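Local coordinates for putative permease protein, ABC transporter (Porphyromonas gingivalis, PDB 3IS6) that is a putative ABC transporter permease, represented here by its MacB-like periplasmic core domain, and probably contributes to transport across the membrane, at residues E50-E55 against D196-E201. Residues are numbered along the deposited sequence; the frame is centred on the assembly and turned at random.
Sequences EIPGVE and DEALLE
The flat group to look at is the peptide between Ala198 and Leu199: Ile51 sets its CD1 methyl over one face of it, 3.6 Å from Ala198 O and 4.0 Å from Leu199 N. On that same face the methyl is flanked by Ala198 CB, 3.7 Å from Ile51 CD1, and by Leu199 CD2, 4.0 Å from Ile51 CD1. The Pro52 ring meets the helix more loosely, through CD, 4.5 Å from Ala198 CB. Ile51 reaches across because CG1 stands anti to its carbonyl carbon (chi1 -58°); Leu199 starts out away from the loop, and its CD2 branch turns back to meet the methyl. Within the MacB-like periplasmic core, this apolar contact seats the connection between helix 43-50 and the long strand 54-70 against the first turn of helix 196-206. That connection is a type II beta turn from Ile51 to Val54, with glycine at its third position, where Gly53 has a positive phi of 84°; the closing bond from Val54 N to Ile51 O is weak at 3.5 Å. Leu195 also touches Ile51. Glu50, at the end of helix 43-50, forms a salt bridge with Arg205, whereas Glu55, entering the strand, pairs with Arg13 and Arg185.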
loop_
_atom_site.group_PDB
_atom_site.type_symbol
_atom_site.label_atom_id
_atom_site.label_comp_id
_atom_site.label_asym_id
_atom_site.label_seq_id
_atom_site.Cartn_x
_atom_site.Cartn_y
_atom_site.Cartn_z
ATOM N N GLU A 50 0.646 -24.426 -7.789
ATOM C CA GLU A 50 0.884 -25.012 -9.087
ATOM C C GLU A 50 2.115 -25.870 -9.327
ATOM O O GLU A 50 2.163 -26.574 -10.296
ATOM C CB GLU A 50 0.833 -23.926 -10.151
ATOM C CG GLU A 50 -0.472 -23.221 -10.192
ATOM C CD GLU A 50 -0.545 -22.106 -11.187
ATOM O OE1 GLU A 50 0.299 -22.030 -12.067
ATOM O OE2 GLU A 50 -1.462 -21.300 -11.088
ATOM N N ILE A 51 3.125 -25.807 -8.485
ATOM C CA ILE A 51 4.364 -26.469 -8.813
ATOM C C ILE A 51 4.573 -27.715 -7.994
ATOM O O ILE A 51 4.537 -27.683 -6.797
ATOM C CB ILE A 51 5.535 -25.540 -8.606
ATOM C CG1 ILE A 51 5.366 -24.288 -9.444
ATOM C CG2 ILE A 51 6.792 -26.233 -8.937
ATOM C CD1 ILE A 51 5.719 -24.449 -10.813
ATOM N N PRO A 52 4.784 -28.820 -8.678
ATOM C CA PRO A 52 4.914 -30.118 -8.051
ATOM C C PRO A 52 6.156 -30.217 -7.232
ATOM O O PRO A 52 7.162 -29.738 -7.636
ATOM C CB PRO A 52 5.054 -31.039 -9.255
ATOM C CG PRO A 52 5.695 -30.255 -10.229
ATOM C CD PRO A 52 5.092 -28.912 -10.105
ATOM N N GLY A 53 6.085 -30.867 -6.103
ATOM C CA GLY A 53 7.256 -31.006 -5.294
ATOM C C GLY A 53 7.554 -29.845 -4.379
ATOM O O GLY A 53 8.562 -29.843 -3.741
ATOM N N VAL A 54 6.666 -28.878 -4.306
ATOM C CA VAL A 54 6.825 -27.782 -3.376
ATOM C C VAL A 54 6.039 -28.094 -2.137
ATOM O O VAL A 54 4.867 -28.264 -2.209
ATOM C CB VAL A 54 6.273 -26.526 -3.991
ATOM C CG1 VAL A 54 6.219 -25.424 -3.019
ATOM C CG2 VAL A 54 7.062 -26.161 -5.137
ATOM N N GLU A 55 6.699 -28.250 -1.015
ATOM C CA GLU A 55 6.026 -28.398 0.242
ATOM C C GLU A 55 5.300 -27.171 0.769
ATOM O O GLU A 55 4.198 -27.245 1.229
ATOM C CB GLU A 55 7.035 -28.821 1.272
ATOM C CG GLU A 55 6.491 -29.493 2.444
ATOM C CD GLU A 55 7.544 -30.107 3.316
ATOM O OE1 GLU A 55 8.475 -30.715 2.791
ATOM O OE2 GLU A 55 7.422 -29.994 4.538
ATOM N N ASP A 196 12.615 -25.811 -13.387
ATOM C CA ASP A 196 12.651 -24.673 -14.265
ATOM C C ASP A 196 11.526 -24.689 -15.280
ATOM O O ASP A 196 10.923 -23.683 -15.529
ATOM C CB ASP A 196 13.974 -24.606 -15.017
ATOM C CG ASP A 196 15.114 -24.082 -14.175
ATOM O OD1 ASP A 196 14.874 -23.432 -13.163
ATOM O OD2 ASP A 196 16.267 -24.325 -14.541
ATOM N N GLU A 197 11.264 -25.826 -15.893
ATOM C CA GLU A 197 10.256 -25.897 -16.922
ATOM C C GLU A 197 8.848 -25.595 -16.400
ATOM O O GLU A 197 8.100 -24.862 -16.995
ATOM C CB GLU A 197 10.326 -27.250 -17.623
ATOM C CG GLU A 197 11.624 -27.469 -18.392
ATOM C CD GLU A 197 11.662 -28.744 -19.249
ATOM O OE1 GLU A 197 11.238 -29.819 -18.793
ATOM O OE2 GLU A 197 12.142 -28.660 -20.382
ATOM N N ALA A 198 8.517 -26.145 -15.256
ATOM C CA ALA A 198 7.244 -25.864 -14.634
ATOM C C ALA A 198 7.130 -24.394 -14.275
ATOM O O ALA A 198 6.091 -23.815 -14.386
ATOM C CB ALA A 198 7.054 -26.703 -13.447
ATOM N N LEU A 199 8.207 -23.792 -13.838
ATOM C CA LEU A 199 8.147 -22.395 -13.487
ATOM C C LEU A 199 7.802 -21.596 -14.712
ATOM O O LEU A 199 7.039 -20.693 -14.664
ATOM C CB LEU A 199 9.459 -21.912 -12.888
ATOM C CG LEU A 199 9.795 -22.305 -11.459
ATOM C CD1 LEU A 199 11.117 -21.808 -11.050
ATOM C CD2 LEU A 199 8.794 -21.856 -10.502
ATOM N N LEU A 200 8.368 -21.960 -15.831
ATOM C CA LEU A 200 8.068 -21.291 -17.069
ATOM C C LEU A 200 6.619 -21.436 -17.473
ATOM O O LEU A 200 6.037 -20.528 -17.984
ATOM C CB LEU A 200 8.899 -21.889 -18.164
ATOM C CG LEU A 200 9.587 -20.988 -19.145
ATOM C CD1 LEU A 200 9.760 -21.722 -20.413
ATOM C CD2 LEU A 200 8.937 -19.689 -19.364
ATOM N N GLU A 201 6.074 -22.616 -17.273
ATOM C CA GLU A 201 4.706 -22.863 -17.617
ATOM C C GLU A 201 3.835 -21.972 -16.773
ATOM O O GLU A 201 2.999 -21.285 -17.263
ATOM C CB GLU A 201 4.362 -24.308 -17.317
ATOM C CG GLU A 201 4.849 -25.298 -18.305
ATOM C CD GLU A 201 4.496 -26.718 -17.891
ATOM O OE1 GLU A 201 3.320 -26.980 -17.561
ATOM O OE2 GLU A 201 5.400 -27.567 -17.840
#